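Beta-lactamase Mb2281c (PDB 3I7J) probably acts as a serine hydrolase of the beta-lactamase and penicillin-binding-protein type, with its natural substrate uncertain. Local coordinates at residues A47-V52 against E125-P130; W10-A15 against T248-G253; G193-N198 against N208-H213. All coordinates share one frame; numbering follows the deposited sequence.

The three contacts are spread over a single chain and do not touch one another. Contact 1 pairs two helices, contact 2 joins the loop leading into strand 15-21 to the loop leaving strand 242-248, neighbours in the main antiparallel sheet, and contact 3 a small hairpin with a loop of that sheet. The centres of contacts 1 and 3 are 29 Å apart, on opposite sides of the chain's centre; contacts 2 and 3 come nearest, about 7 Å between nearest atoms. Ser40 and Lys43 fit an SxxK motif and Tyr99 a YxN-like one, together probably the active site. Helix 42-56 of contact 1 includes Lys43, and the side chain of Asn198 in contact 3 lies near these residues without touching them.

Contact 1 of 3, residues A47-V52 against E125-P130; sequences ARAAQV and EAVCEP
Val127 and Val52 share one rotamer, CG1 anti to the backbone N (chi1 177° and 173°), and this leaves CG2 beside that N in each. In Val127 the CG2 methyl is then the group that meets helix 42-56: it lies against the main chain of Ala49, 3.7 Å from Ala49 CA and close to the backbone N of the same residue, beside the small Ala49 CB at 4.0 Å. Val52, a turn further on, uses both branches: CG1 meets Ala126 CB at 3.9 Å, while CG2 rests against Ala126 O at 3.8 Å.

The two helices cross with a modest interface. The CA atoms of Ala49 and Ala126 are 6.0 Å apart, and the axes of the two short segments approach to 8.8 Å at 115° between their N-to-C directions. Helix 119-131 has a wider, pi-type turn at 125-128 and a kink at Pro130, which has no N-H to give to the preceding turn. The interface is apolar. Arg48 contributes its CG beside Val127 CG2, but its guanidinium leads away, where NH2 bonds to Gln51 OE1 at 2.9 Å, within the carbonyl plane, and NE forms a salt bridge with Asp162.

This places the crossing in the all-helical part of the fold: Phe159 of helix 153-164 touches both Arg48 and Val127, helix 171-177 packs on Arg48 and Gln51, and helix 72-76 lies against Ala47 and Ala50.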
ATOM      1  N   ALA A  47       2.885   0.771   6.686  1.00  4.99           N
ATOM      2  CA  ALA A  47       1.939   1.799   7.120  1.00  7.37           C
ATOM      3  C   ALA A  47       0.988   1.245   8.181  1.00 12.64           C
ATOM      4  O   ALA A  47       0.687   1.920   9.168  1.00  5.91           O
ATOM      5  CB  ALA A  47       1.140   2.307   5.937  1.00  5.50           C
ATOM      6  N   ARG A  48       0.514   0.018   7.979  1.00  6.35           N
ATOM      7  CA  ARG A  48      -0.406  -0.571   8.941  1.00  8.90           C
ATOM      8  C   ARG A  48       0.314  -0.817  10.260  1.00 10.62           C
ATOM      9  O   ARG A  48      -0.280  -0.703  11.339  1.00 10.48           O
ATOM     10  CB  ARG A  48      -0.986  -1.878   8.410  1.00  4.49           C
ATOM     11  CG  ARG A  48      -2.182  -2.375   9.208  1.00  8.47           C
ATOM     12  CD  ARG A  48      -3.303  -1.360   9.165  1.00 10.06           C
ATOM     13  NE  ARG A  48      -4.609  -1.988   9.012  1.00  3.14           N
ATOM     14  CZ  ARG A  48      -5.694  -1.332   8.626  1.00 13.48           C
ATOM     15  NH1 ARG A  48      -6.850  -1.968   8.515  1.00 12.87           N
ATOM     16  NH2 ARG A  48      -5.615  -0.035   8.343  1.00 11.27           N
ATOM     17  N   ALA A  49       1.596  -1.156  10.170  1.00  7.84           N
ATOM     18  CA  ALA A  49       2.403  -1.392  11.360  1.00  7.90           C
ATOM     19  C   ALA A  49       2.568  -0.069  12.115  1.00 17.13           C
ATOM     20  O   ALA A  49       2.502  -0.035  13.349  1.00 14.46           O
ATOM     21  CB  ALA A  49       3.764  -1.953  10.967  1.00  6.63           C
ATOM     22  N   ALA A  50       2.774   1.022  11.373  1.00 11.38           N
ATOM     23  CA  ALA A  50       2.924   2.346  11.988  1.00 10.15           C
ATOM     24  C   ALA A  50       1.600   2.807  12.614  1.00  8.21           C
ATOM     25  O   ALA A  50       1.591   3.543  13.599  1.00  6.03           O
ATOM     26  CB  ALA A  50       3.394   3.367  10.954  1.00  5.76           C
ATOM     27  N   GLN A  51       0.491   2.374  12.020  1.00  8.43           N
ATOM     28  CA  GLN A  51      -0.829   2.710  12.521  1.00 12.45           C
ATOM     29  C   GLN A  51      -1.064   1.976  13.842  1.00 11.87           C
ATOM     30  O   GLN A  51      -1.616   2.541  14.786  1.00 15.66           O
ATOM     31  CB  GLN A  51      -1.897   2.314  11.507  1.00 11.53           C
ATOM     32  CG  GLN A  51      -2.004   3.263  10.319  1.00 11.07           C
ATOM     33  CD  GLN A  51      -2.703   2.618   9.138  1.00 12.89           C
ATOM     34  OE1 GLN A  51      -3.598   1.797   9.316  1.00 14.33           O
ATOM     35  NE2 GLN A  51      -2.302   2.990   7.927  1.00  7.28           N
ATOM     36  N   VAL A  52      -0.642   0.718  13.907  1.00  8.35           N
ATOM     37  CA  VAL A  52      -0.794  -0.055  15.128  1.00  8.48           C
ATOM     38  C   VAL A  52       0.056   0.596  16.225  1.00 16.38           C
ATOM     39  O   VAL A  52      -0.373   0.686  17.373  1.00 13.97           O
ATOM     40  CB  VAL A  52      -0.336  -1.528  14.937  1.00  9.57           C
ATOM     41  CG1 VAL A  52      -0.358  -2.260  16.278  1.00  6.30           C
ATOM     42  CG2 VAL A  52      -1.262  -2.235  13.949  1.00  3.10           C
ATOM     43  N   GLU A 125       4.942  -8.997  14.528  1.00 17.89           N
ATOM     44  CA  GLU A 125       4.125  -9.071  15.730  1.00 16.90           C
ATOM     45  C   GLU A 125       2.917  -8.149  15.741  1.00  8.27           C
ATOM     46  O   GLU A 125       1.915  -8.442  16.390  1.00 17.45           O
ATOM     47  CB  GLU A 125       4.981  -8.784  16.969  1.00 13.36           C
ATOM     48  CG  GLU A 125       6.292  -9.557  17.015  1.00 19.17           C
ATOM     49  CD  GLU A 125       7.128  -9.237  18.250  1.00 25.78           C
ATOM     50  OE1 GLU A 125       6.897  -8.182  18.877  1.00 29.03           O
ATOM     51  OE2 GLU A 125       8.025 -10.036  18.582  1.00 24.48           O
ATOM     52  N   ALA A 126       2.987  -7.034  15.030  1.00 16.52           N
ATOM     53  CA  ALA A 126       1.866  -6.100  15.039  1.00 14.17           C
ATOM     54  C   ALA A 126       0.861  -6.305  13.914  1.00 12.94           C
ATOM     55  O   ALA A 126      -0.312  -5.950  14.048  1.00 16.48           O
ATOM     56  CB  ALA A 126       2.397  -4.668  14.999  1.00 17.45           C
ATOM     57  N   VAL A 127       1.312  -6.897  12.816  1.00 17.05           N
ATOM     58  CA  VAL A 127       0.449  -7.076  11.659  1.00 12.60           C
ATOM     59  C   VAL A 127       0.342  -8.493  11.106  1.00 13.75           C
ATOM     60  O   VAL A 127      -0.739  -9.067  11.061  1.00 11.57           O
ATOM     61  CB  VAL A 127       0.930  -6.152  10.521  1.00 13.86           C
ATOM     62  CG1 VAL A 127       0.090  -6.361   9.278  1.00  8.30           C
ATOM     63  CG2 VAL A 127       0.871  -4.700  10.983  1.00  5.61           C
ATOM     64  N   CYS A 128       1.472  -9.039  10.677  1.00 10.67           N
ATOM     65  CA  CYS A 128       1.500 -10.358  10.076  1.00 15.73           C
ATOM     66  C   CYS A 128       1.065 -11.518  10.972  1.00 17.96           C
ATOM     67  O   CYS A 128       0.207 -12.311  10.587  1.00 13.96           O
ATOM     68  CB  CYS A 128       2.888 -10.608   9.498  1.00 17.37           C
ATOM     69  SG  CYS A 128       3.310  -9.432   8.182  1.00 21.75           S
ATOM     70  N   GLU A 129       1.643 -11.606  12.163  1.00 18.93           N
ATOM     71  CA  GLU A 129       1.322 -12.667  13.106  1.00 18.66           C
ATOM     72  C   GLU A 129      -0.164 -12.628  13.502  1.00 20.90           C
ATOM     73  O   GLU A 129      -0.850 -13.650  13.474  1.00 18.23           O
ATOM     74  CB  GLU A 129       2.227 -12.516  14.335  1.00 25.55           C
ATOM     75  CG  GLU A 129       2.324 -13.715  15.259  1.00 32.52           C
ATOM     76  CD  GLU A 129       1.017 -14.034  15.954  1.00 45.16           C
ATOM     77  OE1 GLU A 129       0.339 -13.091  16.430  1.00 49.51           O
ATOM     78  OE2 GLU A 129       0.674 -15.232  16.041  1.00 49.20           O
ATOM     79  N   PRO A 130      -0.690 -11.446  13.862  1.00 18.70           N
ATOM     80  CA  PRO A 130      -2.109 -11.394  14.241  1.00 19.63           C
ATOM     81  C   PRO A 130      -3.069 -11.824  13.130  1.00 19.58           C
ATOM     82  O   PRO A 130      -4.142 -12.363  13.405  1.00 21.81           O
ATOM     83  CB  PRO A 130      -2.312  -9.932  14.646  1.00 16.56           C
ATOM     84  CG  PRO A 130      -0.953  -9.533  15.165  1.00 13.13           C
ATOM     85  CD  PRO A 130      -0.029 -10.157  14.122  1.00 17.87           C
TER

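Contact 2 of 3, residues W10-A15 against T248-G253; sequences WPVPAA and TARDFG
Thr248 and Ala15 form an antiparallel, non-hydrogen-bonded pair with CA atoms only 4.0 Å apart, where strands 15-21 and 242-248 meet at their ends. The CG2 methyl of Thr248 sits 3.8 Å from Ala15 CB and near the rim of the Trp10 indole, 3.9 Å from CZ3 and close to the ring plane. Its OG1 takes the place between N and carbonyl carbon (chi1 82°), accepts from Arg250 N in an ST turn and bonds to Gly231 O.

Ala249 continues the pairing by its backbone: its N donates to Ala14 O at 2.8 Å, and its CB packs on Pro13 CB at 4.1 Å.

Arg250 spans the gap to Pro11 with its extended side chain. CG is anti to the backbone N and the chain stays extended to NE, its CB 3.9 Å from Val12 CG1. At the end NH1 bonds to Pro11 O at 2.7 Å, on a lone pair in the carbonyl plane; the bond is bent, with an N-H...O angle of 138°, and the oxygen stands 26° out of the guanidinium plane. Pro11 is the centre of an inverse gamma turn, and the guanidinium also makes a cation-pi contact with Trp255.

Helix 256-271 packs against the Trp10 and Pro11 side of this junction: Leu259 touches both residues and the Trp260 ring meets Trp10.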
ATOM      1  N   TRP A  10      -1.429 -12.929 -19.943  1.00 25.27           N
ATOM      2  CA  TRP A  10      -0.528 -11.813 -19.652  1.00 21.95           C
ATOM      3  C   TRP A  10       0.909 -12.131 -20.028  1.00 18.90           C
ATOM      4  O   TRP A  10       1.376 -13.257 -19.854  1.00 22.08           O
ATOM      5  CB  TRP A  10      -0.582 -11.448 -18.165  1.00 25.82           C
ATOM      6  CG  TRP A  10      -1.725 -10.553 -17.788  1.00 20.27           C
ATOM      7  CD1 TRP A  10      -2.901 -10.394 -18.462  1.00 21.83           C
ATOM      8  CD2 TRP A  10      -1.826  -9.745 -16.609  1.00 22.75           C
ATOM      9  NE1 TRP A  10      -3.729  -9.542 -17.777  1.00 20.37           N
ATOM     10  CE2 TRP A  10      -3.095  -9.128 -16.634  1.00 23.14           C
ATOM     11  CE3 TRP A  10      -0.966  -9.483 -15.530  1.00 13.88           C
ATOM     12  CZ2 TRP A  10      -3.532  -8.265 -15.618  1.00 23.75           C
ATOM     13  CZ3 TRP A  10      -1.400  -8.627 -14.523  1.00 19.56           C
ATOM     14  CH2 TRP A  10      -2.672  -8.028 -14.575  1.00 16.66           C
ATOM     15  N   PRO A  11       1.627 -11.136 -20.560  1.00 16.18           N
ATOM     16  CA  PRO A  11       3.021 -11.310 -20.960  1.00 16.26           C
ATOM     17  C   PRO A  11       3.968 -11.237 -19.763  1.00 19.42           C
ATOM     18  O   PRO A  11       4.837 -10.370 -19.700  1.00 19.34           O
ATOM     19  CB  PRO A  11       3.235 -10.161 -21.939  1.00 15.22           C
ATOM     20  CG  PRO A  11       2.392  -9.079 -21.340  1.00 20.28           C
ATOM     21  CD  PRO A  11       1.119  -9.820 -20.991  1.00 12.40           C
ATOM     22  N   VAL A  12       3.794 -12.153 -18.816  1.00 18.13           N
ATOM     23  CA  VAL A  12       4.626 -12.200 -17.620  1.00 21.53           C
ATOM     24  C   VAL A  12       5.072 -13.645 -17.366  1.00 22.22           C
ATOM     25  O   VAL A  12       4.367 -14.582 -17.714  1.00 28.62           O
ATOM     26  CB  VAL A  12       3.841 -11.707 -16.385  1.00 19.26           C
ATOM     27  CG1 VAL A  12       3.278 -10.322 -16.649  1.00 13.58           C
ATOM     28  CG2 VAL A  12       2.723 -12.689 -16.060  1.00 14.00           C
ATOM     29  N   PRO A  13       6.250 -13.837 -16.750  1.00 21.12           N
ATOM     30  CA  PRO A  13       6.781 -15.175 -16.454  1.00 16.57           C
ATOM     31  C   PRO A  13       5.884 -15.970 -15.503  1.00 25.02           C
ATOM     32  O   PRO A  13       5.867 -17.200 -15.533  1.00 19.05           O
ATOM     33  CB  PRO A  13       8.149 -14.873 -15.842  1.00 21.70           C
ATOM     34  CG  PRO A  13       8.537 -13.571 -16.492  1.00 17.85           C
ATOM     35  CD  PRO A  13       7.239 -12.797 -16.414  1.00 20.95           C
ATOM     36  N   ALA A  14       5.148 -15.258 -14.656  1.00 21.01           N
ATOM     37  CA  ALA A  14       4.242 -15.881 -13.692  1.00 24.82           C
ATOM     38  C   ALA A  14       3.405 -14.814 -12.994  1.00 28.22           C
ATOM     39  O   ALA A  14       3.848 -13.674 -12.810  1.00 21.62           O
ATOM     40  CB  ALA A  14       5.033 -16.677 -12.653  1.00 18.46           C
ATOM     41  N   ALA A  15       2.195 -15.194 -12.603  1.00 26.54           N
ATOM     42  CA  ALA A  15       1.291 -14.279 -11.918  1.00 20.84           C
ATOM     43  C   ALA A  15       0.300 -15.036 -11.049  1.00 17.56           C
ATOM     44  O   ALA A  15       0.062 -16.221 -11.259  1.00 12.55           O
ATOM     45  CB  ALA A  15       0.541 -13.417 -12.938  1.00 22.12           C
ATOM     46  N   THR A 248       2.838 -10.367  -9.987  1.00 17.96           N
ATOM     47  CA  THR A 248       3.455 -10.964 -11.167  1.00 13.35           C
ATOM     48  C   THR A 248       4.973 -10.933 -11.045  1.00 22.49           C
ATOM     49  O   THR A 248       5.537 -10.200 -10.223  1.00 16.08           O
ATOM     50  CB  THR A 248       3.094 -10.220 -12.469  1.00 15.47           C
ATOM     51  OG1 THR A 248       3.940  -9.069 -12.622  1.00 18.48           O
ATOM     52  CG2 THR A 248       1.639  -9.783 -12.453  1.00  8.48           C
ATOM     53  N   ALA A 249       5.623 -11.738 -11.879  1.00 24.22           N
ATOM     54  CA  ALA A 249       7.074 -11.839 -11.902  1.00 22.26           C
ATOM     55  C   ALA A 249       7.686 -10.975 -13.004  1.00 22.71           C
ATOM     56  O   ALA A 249       8.714 -11.327 -13.581  1.00 27.96           O
ATOM     57  CB  ALA A 249       7.486 -13.297 -12.091  1.00 25.37           C
ATOM     58  N   ARG A 250       7.045  -9.852 -13.306  1.00 19.28           N
ATOM     59  CA  ARG A 250       7.561  -8.938 -14.318  1.00 14.03           C
ATOM     60  C   ARG A 250       7.475  -7.509 -13.797  1.00 17.97           C
ATOM     61  O   ARG A 250       6.410  -7.056 -13.378  1.00 20.26           O
ATOM     62  CB  ARG A 250       6.771  -9.050 -15.622  1.00  9.49           C
ATOM     63  CG  ARG A 250       7.381  -8.231 -16.754  1.00 16.27           C
ATOM     64  CD  ARG A 250       6.600  -8.358 -18.057  1.00 15.25           C
ATOM     65  NE  ARG A 250       7.197  -7.540 -19.106  1.00 18.39           N
ATOM     66  CZ  ARG A 250       6.689  -7.388 -20.324  1.00 20.42           C
ATOM     67  NH1 ARG A 250       5.563  -8.001 -20.663  1.00 27.56           N
ATOM     68  NH2 ARG A 250       7.308  -6.616 -21.207  1.00 15.64           N
ATOM     69  N   ASP A 251       8.600  -6.804 -13.826  1.00 16.54           N
ATOM     70  CA  ASP A 251       8.639  -5.434 -13.347  1.00 14.05           C
ATOM     71  C   ASP A 251       7.650  -4.550 -14.098  1.00 14.84           C
ATOM     72  O   ASP A 251       7.382  -4.769 -15.277  1.00 13.22           O
ATOM     73  CB  ASP A 251      10.054  -4.857 -13.476  1.00 20.44           C
ATOM     74  CG  ASP A 251      11.056  -5.554 -12.575  1.00 19.65           C
ATOM     75  OD1 ASP A 251      10.656  -6.077 -11.513  1.00 26.35           O
ATOM     76  OD2 ASP A 251      12.257  -5.574 -12.919  1.00 29.64           O
ATOM     77  N   PHE A 252       7.109  -3.560 -13.394  1.00 13.49           N
ATOM     78  CA  PHE A 252       6.148  -2.613 -13.954  1.00 13.38           C
ATOM     79  C   PHE A 252       6.680  -1.992 -15.239  1.00 14.55           C
ATOM     80  O   PHE A 252       7.870  -1.706 -15.343  1.00 21.11           O
ATOM     81  CB  PHE A 252       5.882  -1.503 -12.943  1.00 12.57           C
ATOM     82  CG  PHE A 252       4.906  -0.472 -13.419  1.00 13.29           C
ATOM     83  CD1 PHE A 252       3.551  -0.747 -13.449  1.00 19.87           C
ATOM     84  CD2 PHE A 252       5.337   0.780 -13.832  1.00 19.35           C
ATOM     85  CE1 PHE A 252       2.636   0.215 -13.883  1.00 12.68           C
ATOM     86  CE2 PHE A 252       4.428   1.749 -14.268  1.00 14.10           C
ATOM     87  CZ  PHE A 252       3.081   1.463 -14.291  1.00 13.34           C
ATOM     88  N   GLY A 253       5.795  -1.769 -16.208  1.00 15.29           N
ATOM     89  CA  GLY A 253       6.199  -1.175 -17.474  1.00 16.38           C
ATOM     90  C   GLY A 253       4.983  -0.845 -18.327  1.00 24.51           C
ATOM     91  O   GLY A 253       3.853  -0.909 -17.840  1.00 23.89           O
TER

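Contact 3 of 3, residues G193-N198 against N208-H213; sequences GVQRPN and NSKSPH
Gln195 and Lys210 are the nearest backbone partners, with CA atoms 6.1 Å apart, and a cis peptide precedes Pro197 in one segment and Pro212 in the other. Strand 193-195 is the second strand of a small antiparallel beta hairpin with strand 187-189, and the facing loop joins strands 205-206 and 224-228 of the main sheet; the contact therefore docks the hairpin onto an outer loop of that sheet.

The side chains of Gln195 and Lys210 cross at about a right angle. Gln195 bends at chi2, and its CD comes 3.7 Å from Lys210 CB, while its CB and CG lie beside Lys210 CG; the amide end points at the backbone of Ser211 and Pro212. Pro197 adds the CD and CG edge of its ring, which meets the amide group of Asn208, and Pro197 O lies 4.0 Å from Lys210 CG.

Beyond CG, Lys210 is extended and carries NZ to a cluster of oxygen acceptors; the residue is buried. Glu205 forms a salt bridge with it and probably offsets its charge, Asp199 O accepts a hydrogen bond, and Ile206 O a weak one. Asn198 adds a further acceptor. Its chi1 of -169° sets CG anti to the backbone N, and chi2 of 22° then sets OD1, which meets the lysine: Lys210 NZ donates to Asn198 OD1 at 2.8 Å, with the nitrogen tilted 29° from the carbonyl plane.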
ATOM      1  N   GLY A 193       3.069   9.879 -13.958  1.00 10.94           N
ATOM      2  CA  GLY A 193       3.256  11.317 -14.087  1.00  9.60           C
ATOM      3  C   GLY A 193       2.537  12.196 -13.083  1.00 10.82           C
ATOM      4  O   GLY A 193       1.959  11.709 -12.106  1.00  9.68           O
ATOM      5  N   VAL A 194       2.588  13.503 -13.327  1.00 11.61           N
ATOM      6  CA  VAL A 194       1.950  14.490 -12.469  1.00 15.02           C
ATOM      7  C   VAL A 194       0.467  14.206 -12.290  1.00 18.17           C
ATOM      8  O   VAL A 194      -0.224  13.820 -13.236  1.00 15.18           O
ATOM      9  CB  VAL A 194       2.076  15.926 -13.048  1.00 24.20           C
ATOM     10  CG1 VAL A 194       1.427  16.934 -12.100  1.00 26.36           C
ATOM     11  CG2 VAL A 194       3.536  16.276 -13.268  1.00 25.18           C
ATOM     12  N   GLN A 195      -0.016  14.396 -11.065  1.00 12.84           N
ATOM     13  CA  GLN A 195      -1.429  14.195 -10.745  1.00 17.72           C
ATOM     14  C   GLN A 195      -1.888  15.387  -9.913  1.00 12.06           C
ATOM     15  O   GLN A 195      -1.194  15.815  -8.988  1.00 15.79           O
ATOM     16  CB  GLN A 195      -1.624  12.885  -9.966  1.00  8.47           C
ATOM     17  CG  GLN A 195      -1.259  11.634 -10.767  1.00 14.46           C
ATOM     18  CD  GLN A 195      -2.224  11.350 -11.911  1.00 11.08           C
ATOM     19  OE1 GLN A 195      -1.850  10.768 -12.930  1.00 19.39           O
ATOM     20  NE2 GLN A 195      -3.466  11.746 -11.740  1.00  9.05           N
ATOM     21  N   ARG A 196      -3.049  15.934 -10.261  1.00 15.64           N
ATOM     22  CA  ARG A 196      -3.596  17.096  -9.556  1.00 14.20           C
ATOM     23  C   ARG A 196      -5.021  16.835  -9.086  1.00 15.34           C
ATOM     24  O   ARG A 196      -5.964  16.958  -9.858  1.00 22.59           O
ATOM     25  CB  ARG A 196      -3.604  18.320 -10.468  1.00 20.19           C
ATOM     26  CG  ARG A 196      -2.258  18.691 -11.064  1.00 20.65           C
ATOM     27  CD  ARG A 196      -2.404  19.864 -12.034  1.00 30.86           C
ATOM     28  NE  ARG A 196      -1.151  20.150 -12.729  1.00 26.56           N
ATOM     29  CZ  ARG A 196      -0.043  20.544 -12.117  1.00 27.51           C
ATOM     30  NH1 ARG A 196      -0.039  20.705 -10.802  1.00 20.08           N
ATOM     31  NH2 ARG A 196       1.066  20.751 -12.818  1.00 30.62           N
ATOM     32  N   PRO A 197      -5.200  16.489  -7.803  1.00 14.91           N
ATOM     33  CA  PRO A 197      -4.131  16.341  -6.815  1.00 10.90           C
ATOM     34  C   PRO A 197      -3.615  14.904  -6.744  1.00 12.28           C
ATOM     35  O   PRO A 197      -4.211  13.995  -7.325  1.00 16.64           O
ATOM     36  CB  PRO A 197      -4.818  16.763  -5.522  1.00 17.07           C
ATOM     37  CG  PRO A 197      -6.182  16.141  -5.687  1.00  9.95           C
ATOM     38  CD  PRO A 197      -6.524  16.416  -7.152  1.00 16.57           C
ATOM     39  N   ASN A 198      -2.508  14.701  -6.037  1.00  8.08           N
ATOM     40  CA  ASN A 198      -1.936  13.364  -5.880  1.00 12.81           C
ATOM     41  C   ASN A 198      -2.217  12.945  -4.439  1.00 11.85           C
ATOM     42  O   ASN A 198      -1.328  12.904  -3.604  1.00  9.91           O
ATOM     43  CB  ASN A 198      -0.423  13.379  -6.165  1.00 11.17           C
ATOM     44  CG  ASN A 198       0.160  11.978  -6.285  1.00  8.91           C
ATOM     45  OD1 ASN A 198      -0.559  11.023  -6.554  1.00  9.17           O
ATOM     46  ND2 ASN A 198       1.463  11.855  -6.100  1.00  4.13           N
ATOM     47  N   ASN A 208      -8.673   8.696  -5.819  1.00 17.52           N
ATOM     48  CA  ASN A 208      -9.364   9.942  -6.085  1.00 18.20           C
ATOM     49  C   ASN A 208      -9.802   9.802  -7.537  1.00 18.48           C
ATOM     50  O   ASN A 208     -10.486   8.841  -7.881  1.00 15.87           O
ATOM     51  CB  ASN A 208      -8.420  11.127  -5.916  1.00 17.25           C
ATOM     52  CG  ASN A 208      -9.134  12.449  -6.009  1.00 26.12           C
ATOM     53  OD1 ASN A 208      -9.996  12.758  -5.192  1.00 23.86           O
ATOM     54  ND2 ASN A 208      -8.788  13.238  -7.016  1.00 37.22           N
ATOM     55  N   SER A 209      -9.398  10.732  -8.393  1.00 12.39           N
ATOM     56  CA  SER A 209      -9.762  10.649  -9.805  1.00 21.35           C
ATOM     57  C   SER A 209      -8.534  10.801 -10.704  1.00 11.58           C
ATOM     58  O   SER A 209      -8.609  11.393 -11.779  1.00 20.40           O
ATOM     59  CB  SER A 209     -10.813  11.717 -10.145  1.00 15.49           C
ATOM     60  OG  SER A 209     -10.346  13.015  -9.811  1.00 39.60           O
ATOM     61  N   LYS A 210      -7.408  10.256 -10.250  1.00 15.21           N
ATOM     62  CA  LYS A 210      -6.147  10.307 -10.984  1.00  8.13           C
ATOM     63  C   LYS A 210      -6.284   9.631 -12.339  1.00 18.40           C
ATOM     64  O   LYS A 210      -7.029   8.659 -12.501  1.00 15.76           O
ATOM     65  CB  LYS A 210      -5.038   9.620 -10.182  1.00 15.51           C
ATOM     66  CG  LYS A 210      -4.662  10.344  -8.903  1.00 15.33           C
ATOM     67  CD  LYS A 210      -3.706   9.522  -8.050  1.00 10.43           C
ATOM     68  CE  LYS A 210      -3.620  10.088  -6.632  1.00 11.80           C
ATOM     69  NZ  LYS A 210      -2.679   9.303  -5.784  1.00  6.73           N
ATOM     70  N   SER A 211      -5.546  10.146 -13.311  1.00 13.69           N
ATOM     71  CA  SER A 211      -5.606   9.613 -14.658  1.00 17.30           C
ATOM     72  C   SER A 211      -4.394  10.076 -15.445  1.00 13.84           C
ATOM     73  O   SER A 211      -4.075  11.258 -15.456  1.00 15.67           O
ATOM     74  CB  SER A 211      -6.884  10.100 -15.348  1.00 15.64           C
ATOM     75  OG  SER A 211      -6.970   9.622 -16.677  1.00 21.60           O
ATOM     76  N   PRO A 212      -3.685   9.144 -16.094  1.00 15.15           N
ATOM     77  CA  PRO A 212      -3.980   7.708 -16.104  1.00 14.84           C
ATOM     78  C   PRO A 212      -3.663   7.131 -14.725  1.00 19.48           C
ATOM     79  O   PRO A 212      -3.019   7.796 -13.914  1.00 17.56           O
ATOM     80  CB  PRO A 212      -3.055   7.184 -17.192  1.00 10.68           C
ATOM     81  CG  PRO A 212      -1.848   8.044 -17.023  1.00 13.37           C
ATOM     82  CD  PRO A 212      -2.441   9.430 -16.827  1.00 14.19           C
ATOM     83  N   HIS A 213      -4.110   5.906 -14.457  1.00 17.79           N
ATOM     84  CA  HIS A 213      -3.875   5.277 -13.153  1.00 19.19           C
ATOM     85  C   HIS A 213      -3.770   3.762 -13.294  1.00 20.77           C
ATOM     86  O   HIS A 213      -4.079   3.213 -14.350  1.00 17.71           O
ATOM     87  CB  HIS A 213      -5.024   5.621 -12.193  1.00  7.06           C
ATOM     88  CG  HIS A 213      -4.676   5.446 -10.744  1.00 20.03           C
ATOM     89  ND1 HIS A 213      -3.707   6.199 -10.120  1.00 18.62           N
ATOM     90  CD2 HIS A 213      -5.164   4.604  -9.802  1.00  8.07           C
ATOM     91  CE1 HIS A 213      -3.612   5.830  -8.855  1.00 15.28           C
ATOM     92  NE2 HIS A 213      -4.484   4.864  -8.636  1.00 14.89           N
TER